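Local coordinates for protein importin subunit beta-1 (Saccharomyces cerevisiae, PDB 5OWU) that carries proteins into the nucleus through nuclear pores by associating with importin alpha, the adaptor that recognises classical nuclear localization signals in cargo, at residues V370-V374 against A392-I396; A710-A715 against G760-L765; V754-Y758 against T778-F782. All coordinates share one frame. Where two conformers were deposited one is given. Residue numbers count along the deposited sequence, not the author numbering.

Contact 1: V370-V374 against A392-I396; sequences VLEFV and AFGSI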
ATOM      1  N   VAL A 370       2.248 -31.181  -3.596  1.00 29.48           N
ATOM      2  CA  VAL A 370       2.794 -30.643  -2.350  1.00 28.98           C
ATOM      3  C   VAL A 370       2.855 -31.726  -1.284  1.00 28.59           C
ATOM      4  O   VAL A 370       3.887 -31.918  -0.639  1.00 27.89           O
ATOM      5  CB  VAL A 370       1.976 -29.434  -1.873  1.00 23.27           C
ATOM      6  CG1 VAL A 370       2.442 -28.995  -0.489  1.00 28.10           C
ATOM      7  CG2 VAL A 370       2.109 -28.294  -2.874  1.00 34.82           C
ATOM      8  N   LEU A 371       1.752 -32.445  -1.078  1.00 28.21           N
ATOM      9  CA  LEU A 371       1.748 -33.495  -0.066  1.00 33.59           C
ATOM     10  C   LEU A 371       2.796 -34.555  -0.373  1.00 30.82           C
ATOM     11  O   LEU A 371       3.428 -35.100   0.543  1.00 25.66           O
ATOM     12  CB  LEU A 371       0.356 -34.119   0.036  1.00 25.83           C
ATOM     13  CG  LEU A 371      -0.710 -33.187   0.616  1.00 28.24           C
ATOM     14  CD1 LEU A 371      -2.091 -33.808   0.481  1.00 31.67           C
ATOM     15  CD2 LEU A 371      -0.396 -32.849   2.086  1.00 28.89           C
ATOM     16  N   GLU A 372       3.010 -34.854  -1.656  1.00 36.18           N
ATOM     17  CA  GLU A 372       4.078 -35.783  -2.010  1.00 37.02           C
ATOM     18  C   GLU A 372       5.435 -35.244  -1.566  1.00 31.09           C
ATOM     19  O   GLU A 372       6.227 -35.958  -0.933  1.00 35.09           O
ATOM     20  CB  GLU A 372       4.065 -36.051  -3.518  1.00 40.95           C
ATOM     21  CG  GLU A 372       4.902 -37.258  -3.925  1.00 55.68           C
ATOM     22  CD  GLU A 372       5.045 -37.406  -5.429  1.00 63.84           C
ATOM     23  OE1 GLU A 372       4.176 -36.893  -6.171  1.00 66.05           O
ATOM     24  OE2 GLU A 372       6.036 -38.031  -5.865  1.00 64.22           O
ATOM     25  N   PHE A 373       5.718 -33.976  -1.883  1.00 31.37           N
ATOM     26  CA  PHE A 373       6.974 -33.357  -1.454  1.00 31.30           C
ATOM     27  C   PHE A 373       7.126 -33.385   0.072  1.00 29.21           C
ATOM     28  O   PHE A 373       8.190 -33.739   0.605  1.00 31.58           O
ATOM     29  CB  PHE A 373       7.024 -31.927  -1.986  1.00 29.07           C
ATOM     30  CG  PHE A 373       8.278 -31.194  -1.650  1.00 33.99           C
ATOM     31  CD1 PHE A 373       9.396 -31.310  -2.460  1.00 32.57           C
ATOM     32  CD2 PHE A 373       8.341 -30.375  -0.533  1.00 38.61           C
ATOM     33  CE1 PHE A 373      10.555 -30.628  -2.160  1.00 33.24           C
ATOM     34  CE2 PHE A 373       9.502 -29.692  -0.227  1.00 34.60           C
ATOM     35  CZ  PHE A 373      10.612 -29.824  -1.042  1.00 33.23           C
ATOM     36  N   VAL A 374       6.066 -33.012   0.792  1.00 31.26           N
ATOM     37  CA  VAL A 374       6.112 -33.000   2.252  1.00 28.64           C
ATOM     38  C   VAL A 374       6.462 -34.386   2.774  1.00 35.95           C
ATOM     39  O   VAL A 374       7.386 -34.551   3.581  1.00 33.76           O
ATOM     40  CB  VAL A 374       4.772 -32.503   2.828  1.00 24.68           C
ATOM     41  CG1 VAL A 374       4.755 -32.606   4.353  1.00 33.85           C
ATOM     42  CG2 VAL A 374       4.513 -31.081   2.408  1.00 21.74           C
ATOM     43  N   ALA A 392       6.318 -25.815   2.664  1.00 26.92           N
ATOM     44  CA  ALA A 392       5.318 -26.183   1.668  1.00 27.77           C
ATOM     45  C   ALA A 392       3.973 -26.482   2.329  1.00 30.23           C
ATOM     46  O   ALA A 392       2.914 -26.000   1.881  1.00 30.60           O
ATOM     47  CB  ALA A 392       5.817 -27.387   0.860  1.00 30.49           C
ATOM     48  N   PHE A 393       3.999 -27.252   3.422  1.00 26.72           N
ATOM     49  CA  PHE A 393       2.744 -27.592   4.078  1.00 21.14           C
ATOM     50  C   PHE A 393       2.027 -26.337   4.547  1.00 23.84           C
ATOM     51  O   PHE A 393       0.835 -26.152   4.281  1.00 27.61           O
ATOM     52  CB  PHE A 393       2.983 -28.538   5.251  1.00 28.25           C
ATOM     53  CG  PHE A 393       1.720 -29.152   5.770  1.00 29.63           C
ATOM     54  CD1 PHE A 393       0.971 -28.507   6.729  1.00 25.17           C
ATOM     55  CD2 PHE A 393       1.269 -30.360   5.275  1.00 25.84           C
ATOM     56  CE1 PHE A 393      -0.203 -29.067   7.203  1.00 24.86           C
ATOM     57  CE2 PHE A 393       0.102 -30.919   5.735  1.00 27.46           C
ATOM     58  CZ  PHE A 393      -0.636 -30.274   6.701  1.00 31.36           C
ATOM     59  N   GLY A 394       2.744 -25.450   5.236  1.00 24.92           N
ATOM     60  CA  GLY A 394       2.134 -24.209   5.668  1.00 29.97           C
ATOM     61  C   GLY A 394       1.647 -23.377   4.500  1.00 25.88           C
ATOM     62  O   GLY A 394       0.622 -22.698   4.600  1.00 22.69           O
ATOM     63  N   SER A 395       2.355 -23.442   3.372  1.00 25.89           N
ATOM     64  CA  SER A 395       1.988 -22.661   2.197  1.00 28.47           C
ATOM     65  C   SER A 395       0.733 -23.163   1.494  1.00 31.30           C
ATOM     66  O   SER A 395       0.212 -22.436   0.640  1.00 32.51           O
ATOM     67  CB  SER A 395       3.140 -22.636   1.193  1.00 27.71           C
ATOM     68  OG  SER A 395       4.202 -21.825   1.656  1.00 27.17           O
ATOM     69  N   ILE A 396       0.234 -24.366   1.796  1.00 27.82           N
ATOM     70  CA  ILE A 396      -1.029 -24.799   1.183  1.00 24.30           C
ATOM     71  C   ILE A 396      -2.207 -24.752   2.164  1.00 27.30           C
ATOM     72  O   ILE A 396      -3.257 -25.329   1.887  1.00 28.39           O
ATOM     73  CB  ILE A 396      -0.908 -26.192   0.533  1.00 27.37           C
ATOM     74  CG1 ILE A 396      -0.539 -27.267   1.558  1.00 25.75           C
ATOM     75  CG2 ILE A 396       0.104 -26.151  -0.608  1.00 34.21           C
ATOM     76  CD1 ILE A 396      -0.781 -28.689   1.066  1.00 29.48           C
TER
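Both helices of HEAT repeat 9 meet here, helix 367-377 and the C-terminal end of helix 383-395, through a contact of apolar side chains, with no hydrogen bond across it. V370, F373 and V374 all carry t rotamers at chi1, and their CA-to-CB bonds point toward A392-I396. The small A392 lets the backbones approach to 6.5 Å between the CA atoms of V370 and A392. Its methyl group serves three neighbours: A392 CB lies 4.0 Å from V370 CG1, 4.2 Å from F373 CD2 and 4.2 Å from V374 CG2. I396, just past the helix, adopts chi1 p and chi2 t, which brings its CD1 to 3.6 Å from V370 CG1. L371 starts sideways, yet its mt rotamer carries CD2 to 4.3 Å from I396 CD1 and 4.2 Å from F393 CE2. F393, with chi1 t, receives V374 as well, V374 CG2 standing 4.1 Å from F393 CB. Preceding helices cover one flank, with V370 on V326 and L355 and A392 on L330 and L355; on the following side, F393 packs against V409, A412 and I416 of helix 402-418 and C434 and I438 of helix 425-442, so the pair continues the HEAT stack in both directions.

Contact 2: A710-A715 against G760-L765; sequences ASNIGA and GIVAGL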
ATOM      1  N   ALA A 710     -20.087  17.405  17.259  1.00 23.43           N
ATOM      2  CA  ALA A 710     -21.491  17.643  16.955  1.00 25.27           C
ATOM      3  C   ALA A 710     -22.376  16.583  17.595  1.00 25.11           C
ATOM      4  O   ALA A 710     -23.494  16.878  18.034  1.00 24.68           O
ATOM      5  CB  ALA A 710     -21.709  17.671  15.442  1.00 22.17           C
ATOM      6  N   SER A 711     -21.901  15.338  17.661  1.00 29.78           N
ATOM      7  CA  SER A 711     -22.779  14.298  18.167  1.00 25.17           C
ATOM      8  C   SER A 711     -23.064  14.523  19.638  1.00 25.43           C
ATOM      9  O   SER A 711     -24.159  14.221  20.124  1.00 28.27           O
ATOM     10  CB  SER A 711     -22.166  12.914  17.964  1.00 39.72           C
ATOM     11  OG  SER A 711     -23.082  11.939  18.413  1.00 46.81           O
ATOM     12  N   ASN A 712     -22.086  15.040  20.372  1.00 29.26           N
ATOM     13  CA  ASN A 712     -22.254  15.150  21.809  0.63 32.71           C
ATOM     14  C   ASN A 712     -22.821  16.498  22.257  1.00 32.99           C
ATOM     15  O   ASN A 712     -23.529  16.544  23.268  1.00 34.40           O
ATOM     16  CB  ASN A 712     -20.922  14.849  22.489  0.63 34.90           C
ATOM     17  CG  ASN A 712     -20.547  13.357  22.383  0.63 34.53           C
ATOM     18  OD1 ASN A 712     -21.121  12.520  23.076  0.63 37.77           O
ATOM     19  ND2 ASN A 712     -19.603  13.026  21.500  0.63 31.88           N
ATOM     20  N   ILE A 713     -22.569  17.595  21.527  1.00 25.27           N
ATOM     21  CA  ILE A 713     -23.076  18.906  21.962  1.00 28.45           C
ATOM     22  C   ILE A 713     -24.384  19.286  21.277  1.00 26.24           C
ATOM     23  O   ILE A 713     -24.975  20.328  21.614  1.00 30.33           O
ATOM     24  CB  ILE A 713     -22.022  20.026  21.766  1.00 27.58           C
ATOM     25  CG1 ILE A 713     -21.817  20.384  20.282  1.00 21.81           C
ATOM     26  CG2 ILE A 713     -20.696  19.621  22.407  1.00 26.78           C
ATOM     27  CD1 ILE A 713     -20.940  21.642  20.079  1.00 29.08           C
ATOM     28  N   GLY A 714     -24.847  18.482  20.328  1.00 25.00           N
ATOM     29  CA  GLY A 714     -26.169  18.679  19.761  1.00 28.58           C
ATOM     30  C   GLY A 714     -26.353  20.070  19.187  1.00 27.86           C
ATOM     31  O   GLY A 714     -25.536  20.563  18.399  1.00 24.56           O
ATOM     32  N   ALA A 715     -27.449  20.715  19.599  1.00 31.24           N
ATOM     33  CA  ALA A 715     -27.814  22.031  19.081  1.00 31.92           C
ATOM     34  C   ALA A 715     -26.742  23.085  19.342  1.00 28.22           C
ATOM     35  O   ALA A 715     -26.655  24.059  18.583  1.00 28.80           O
ATOM     36  CB  ALA A 715     -29.142  22.475  19.691  1.00 30.69           C
ATOM     37  N   GLY A 760     -22.142  12.251  12.617  1.00 28.91           N
ATOM     38  CA  GLY A 760     -22.203  12.937  13.893  1.00 24.24           C
ATOM     39  C   GLY A 760     -23.107  14.156  13.853  1.00 24.54           C
ATOM     40  O   GLY A 760     -23.828  14.439  14.811  1.00 27.68           O
ATOM     41  N   ILE A 761     -23.083  14.891  12.739  1.00 27.11           N
ATOM     42  CA  ILE A 761     -23.886  16.107  12.623  1.00 23.03           C
ATOM     43  C   ILE A 761     -25.366  15.759  12.567  1.00 27.81           C
ATOM     44  O   ILE A 761     -26.193  16.369  13.252  1.00 32.33           O
ATOM     45  CB  ILE A 761     -23.442  16.915  11.390  1.00 27.42           C
ATOM     46  CG1 ILE A 761     -22.127  17.626  11.698  1.00 27.16           C
ATOM     47  CG2 ILE A 761     -24.498  17.924  10.967  1.00 32.76           C
ATOM     48  CD1 ILE A 761     -21.435  18.216  10.477  1.00 33.09           C
ATOM     49  N   VAL A 762     -25.721  14.765  11.757  1.00 30.95           N
ATOM     50  CA  VAL A 762     -27.121  14.379  11.651  1.00 26.98           C
ATOM     51  C   VAL A 762     -27.624  13.826  12.980  1.00 32.48           C
ATOM     52  O   VAL A 762     -28.767  14.081  13.376  1.00 36.54           O
ATOM     53  CB  VAL A 762     -27.296  13.381  10.492  1.00 32.76           C
ATOM     54  CG1 VAL A 762     -28.695  12.780  10.484  1.00 33.94           C
ATOM     55  CG2 VAL A 762     -27.021  14.098   9.190  1.00 26.32           C
ATOM     56  N   ALA A 763     -26.781  13.081  13.702  1.00 27.88           N
ATOM     57  CA  ALA A 763     -27.170  12.622  15.035  1.00 27.60           C
ATOM     58  C   ALA A 763     -27.373  13.798  15.983  1.00 31.30           C
ATOM     59  O   ALA A 763     -28.375  13.867  16.701  1.00 34.53           O
ATOM     60  CB  ALA A 763     -26.119  11.665  15.597  1.00 29.42           C
ATOM     61  N   GLY A 764     -26.428  14.737  16.002  1.00 33.08           N
ATOM     62  CA  GLY A 764     -26.517  15.849  16.933  1.00 28.00           C
ATOM     63  C   GLY A 764     -27.695  16.762  16.664  1.00 31.21           C
ATOM     64  O   GLY A 764     -28.312  17.274  17.601  1.00 30.30           O
ATOM     65  N   LEU A 765     -28.035  16.966  15.394  1.00 35.95           N
ATOM     66  CA  LEU A 765     -29.121  17.854  15.010  1.00 31.39           C
ATOM     67  C   LEU A 765     -30.405  17.099  14.700  1.00 37.35           C
ATOM     68  O   LEU A 765     -31.250  17.609  13.956  1.00 31.83           O
ATOM     69  CB  LEU A 765     -28.699  18.698  13.811  1.00 28.88           C
ATOM     70  CG  LEU A 765     -27.401  19.481  14.005  1.00 31.83           C
ATOM     71  CD1 LEU A 765     -27.094  20.291  12.751  1.00 40.47           C
ATOM     72  CD2 LEU A 765     -27.484  20.382  15.233  1.00 31.68           C
TER
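Between HEAT repeats 16 and 17 of the solenoid, the C-terminal ends of helices 698-713 and 741-764 come together backbone to backbone. A710 opens the contact: its methyl CB touches I761 CG1 at 3.8 Å, while its carbonyl O receives a CA-H...O contact from G764 CA at 3.4 Å, with 145° at the hydrogen. That same A710 O accepts the helical bond from G714 N at 3.1 Å. A side chain on G764 could not be accommodated in this geometry, since an ideal CB would fall 2.1 Å from A710 O. S711 follows, its CA 3.5 Å from G760 O in a second CA-H...O contact and 4.2 Å from G764 CA; toward the exposed margin its OG lies 4.2 Å from A763 CB. N712 and I713 turn away, I713 packing on F674 and on R675 and S678 of helix 675-689. G714 then leaves the helix with positive phi, a conformation readily open to glycine, and its CA comes within 4.0 Å of G764 CA, the tightest point of the backbone register. A third CA-H...O contact links the two glycines, G714 CA to G764 O at 3.4 Å with 131° at the hydrogen. The L765 side chain also reaches back to the turn, placing CD2 3.7 Å from G714 O. A715 closes the segment at the edge, where its CA lies 4.2 Å from L765 CD2.

Contact 3: V754-Y758 against T778-F782; sequences VLDAY and TIFQF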
ATOM      1  N   VAL A 754     -15.269  12.468   6.076  1.00 28.57           N
ATOM      2  CA  VAL A 754     -16.459  13.265   5.801  1.00 29.29           C
ATOM      3  C   VAL A 754     -17.702  12.489   6.216  1.00 30.25           C
ATOM      4  O   VAL A 754     -18.626  13.042   6.827  1.00 27.65           O
ATOM      5  CB  VAL A 754     -16.497  13.686   4.318  1.00 30.33           C
ATOM      6  CG1 VAL A 754     -17.845  14.323   3.952  1.00 33.66           C
ATOM      7  CG2 VAL A 754     -15.362  14.672   4.027  1.00 31.16           C
ATOM      8  N   LEU A 755     -17.728  11.183   5.928  1.00 35.39           N
ATOM      9  CA  LEU A 755     -18.851  10.359   6.368  1.00 31.01           C
ATOM     10  C   LEU A 755     -19.007  10.403   7.886  1.00 25.78           C
ATOM     11  O   LEU A 755     -20.127  10.546   8.395  1.00 31.28           O
ATOM     12  CB  LEU A 755     -18.671   8.921   5.884  1.00 32.27           C
ATOM     13  CG  LEU A 755     -19.765   7.920   6.276  1.00 29.30           C
ATOM     14  CD1 LEU A 755     -21.151   8.406   5.877  1.00 28.12           C
ATOM     15  CD2 LEU A 755     -19.460   6.562   5.635  1.00 42.58           C
ATOM     16  N   ASP A 756     -17.895  10.281   8.626  1.00 32.76           N
ATOM     17  CA  ASP A 756     -17.957  10.438  10.082  1.00 30.70           C
ATOM     18  C   ASP A 756     -18.601  11.771  10.456  1.00 34.18           C
ATOM     19  O   ASP A 756     -19.494  11.837  11.316  1.00 28.82           O
ATOM     20  CB  ASP A 756     -16.552  10.371  10.697  1.00 25.35           C
ATOM     21  CG  ASP A 756     -15.966   8.971  10.708  1.00 27.16           C
ATOM     22  OD1 ASP A 756     -16.730   7.996  10.599  1.00 30.94           O
ATOM     23  OD2 ASP A 756     -14.731   8.859  10.854  1.00 33.19           O
ATOM     24  N   ALA A 757     -18.127  12.852   9.836  1.00 25.29           N
ATOM     25  CA  ALA A 757     -18.629  14.183  10.165  1.00 25.93           C
ATOM     26  C   ALA A 757     -20.137  14.258   9.977  1.00 23.66           C
ATOM     27  O   ALA A 757     -20.862  14.738  10.860  1.00 23.73           O
ATOM     28  CB  ALA A 757     -17.924  15.234   9.310  1.00 32.86           C
ATOM     29  N   TYR A 758     -20.632  13.779   8.828  1.00 27.22           N
ATOM     30  CA  TYR A 758     -22.058  13.886   8.539  1.00 25.73           C
ATOM     31  C   TYR A 758     -22.879  13.012   9.478  1.00 25.73           C
ATOM     32  O   TYR A 758     -23.990  13.391   9.872  1.00 26.70           O
ATOM     33  CB  TYR A 758     -22.342  13.509   7.080  1.00 25.92           C
ATOM     34  CG  TYR A 758     -21.864  14.517   6.046  1.00 31.95           C
ATOM     35  CD1 TYR A 758     -21.660  15.854   6.378  1.00 29.48           C
ATOM     36  CD2 TYR A 758     -21.619  14.127   4.733  1.00 26.12           C
ATOM     37  CE1 TYR A 758     -21.226  16.765   5.439  1.00 34.39           C
ATOM     38  CE2 TYR A 758     -21.183  15.034   3.786  1.00 33.94           C
ATOM     39  CZ  TYR A 758     -20.987  16.351   4.146  1.00 33.11           C
ATOM     40  OH  TYR A 758     -20.552  17.260   3.211  1.00 30.96           O
ATOM     41  N   THR A 778     -26.128  18.493  -0.392  1.00 32.23           N
ATOM     42  CA  THR A 778     -24.688  18.273  -0.259  1.00 40.05           C
ATOM     43  C   THR A 778     -24.393  16.883   0.302  1.00 29.43           C
ATOM     44  O   THR A 778     -23.528  16.149  -0.208  1.00 35.73           O
ATOM     45  CB  THR A 778     -24.100  19.361   0.644  1.00 43.28           C
ATOM     46  OG1 THR A 778     -24.079  20.607  -0.060  1.00 53.55           O
ATOM     47  CG2 THR A 778     -22.691  19.025   1.091  1.00 48.47           C
ATOM     48  N   ILE A 779     -25.103  16.508   1.368  1.00 33.58           N
ATOM     49  CA  ILE A 779     -24.873  15.201   1.973  1.00 36.74           C
ATOM     50  C   ILE A 779     -25.201  14.102   0.974  1.00 34.44           C
ATOM     51  O   ILE A 779     -24.480  13.104   0.864  1.00 36.48           O
ATOM     52  CB  ILE A 779     -25.694  15.071   3.268  1.00 29.22           C
ATOM     53  CG1 ILE A 779     -25.193  16.100   4.296  1.00 29.20           C
ATOM     54  CG2 ILE A 779     -25.594  13.652   3.842  1.00 29.44           C
ATOM     55  CD1 ILE A 779     -26.082  16.255   5.486  1.00 28.83           C
ATOM     56  N   PHE A 780     -26.275  14.287   0.201  1.00 32.39           N
ATOM     57  CA  PHE A 780     -26.645  13.276  -0.779  1.00 37.14           C
ATOM     58  C   PHE A 780     -25.614  13.173  -1.895  1.00 38.45           C
ATOM     59  O   PHE A 780     -25.369  12.072  -2.398  1.00 36.11           O
ATOM     60  CB  PHE A 780     -28.037  13.569  -1.335  1.00 37.04           C
ATOM     61  CG  PHE A 780     -29.115  12.785  -0.660  1.00 38.17           C
ATOM     62  CD1 PHE A 780     -29.473  11.540  -1.138  1.00 35.84           C
ATOM     63  CD2 PHE A 780     -29.750  13.274   0.473  1.00 35.69           C
ATOM     64  CE1 PHE A 780     -30.458  10.803  -0.515  1.00 48.88           C
ATOM     65  CE2 PHE A 780     -30.734  12.544   1.099  1.00 47.03           C
ATOM     66  CZ  PHE A 780     -31.086  11.301   0.605  1.00 39.46           C
ATOM     67  N   GLN A 781     -24.985  14.289  -2.279  1.00 35.43           N
ATOM     68  CA  GLN A 781     -23.877  14.213  -3.228  1.00 42.37           C
ATOM     69  C   GLN A 781     -22.759  13.342  -2.673  1.00 41.24           C
ATOM     70  O   GLN A 781     -22.213  12.476  -3.376  1.00 40.72           O
ATOM     71  CB  GLN A 781     -23.350  15.613  -3.548  1.00 38.50           C
ATOM     72  CG  GLN A 781     -24.335  16.511  -4.286  1.00 63.02           C
ATOM     73  CD  GLN A 781     -23.852  17.954  -4.373  1.00 72.28           C
ATOM     74  OE1 GLN A 781     -22.658  18.233  -4.236  1.00 71.12           O
ATOM     75  NE2 GLN A 781     -24.785  18.878  -4.590  1.00 66.18           N
ATOM     76  N   PHE A 782     -22.405  13.550  -1.400  1.00 34.15           N
ATOM     77  CA  PHE A 782     -21.396  12.677  -0.804  1.00 33.05           C
ATOM     78  C   PHE A 782     -21.835  11.215  -0.860  1.00 34.61           C
ATOM     79  O   PHE A 782     -21.057  10.329  -1.236  1.00 38.55           O
ATOM     80  CB  PHE A 782     -21.106  13.078   0.637  1.00 37.38           C
ATOM     81  CG  PHE A 782     -20.189  12.125   1.329  1.00 34.39           C
ATOM     82  CD1 PHE A 782     -18.821  12.183   1.113  1.00 37.43           C
ATOM     83  CD2 PHE A 782     -20.695  11.138   2.156  1.00 36.37           C
ATOM     84  CE1 PHE A 782     -17.974  11.289   1.730  1.00 38.30           C
ATOM     85  CE2 PHE A 782     -19.851  10.243   2.779  1.00 36.98           C
ATOM     86  CZ  PHE A 782     -18.489  10.318   2.564  1.00 41.55           C
TER
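Aromatic rings dominate this junction between HEAT repeats 17 and 18, where the axes of helix segments 754-758 and 778-782 stand 11.2 Å apart with 142° between their directions, a spacing filled by Y758 and F782. These two form an offset edge-to-face pair: the edge of Y758 meets the face of F782, centroids 5.7 Å apart and planes at 82°. Two CH-pi contacts add to it. V754 CG1 sits 4.0 Å from the F782 ring centroid, and I779 CG1 lies 3.9 Å from that of Y758, only 3° off the ring normal. The remaining contacts are chiefly apolar: L755 CB touches F782 CE2 at 3.6 Å, Y758 CE2 reaches F782 CB at 3.7 Å, and Y758 OH stands 3.5 Å from the T778 methyl CG2. No hydrogen bond crosses between the segments; the hydroxyl of Y758 is instead hydrogen-bonded to OE1 of Q732, whose NE2 bonds T778 O, so Q732 bridges both helices. Helix 718-732 lines one part of the interface, with Y758 on M725 and C728 and T778 on V729, while helix 796-812 is packed by L755 through T798, A801 and L805 and by I779 through I809.

Following the chain from the N terminus, contact 1 comes first and closes a loop of 17 intervening residues, the turn of the HEAT 9 hairpin with the helical parts beside it. Some 300 residues later, contact 2 joins the ends of repeats 16 and 17, spanning 44 intervening residues. Before that loop is complete, 754-758 opens contact 3, which closes at 778-782 in repeat 18; the two therefore cross along the sequence. They share helix 741-764, whose earlier turn, 754-758, faces repeat 18 and whose C-terminal end, from 760, faces repeat 16, with the contact centres about 14 Å apart. Contact 1 lies about 50 Å from contact 3, centre to centre, across the centre of the superhelical chain, and touches neither of the others.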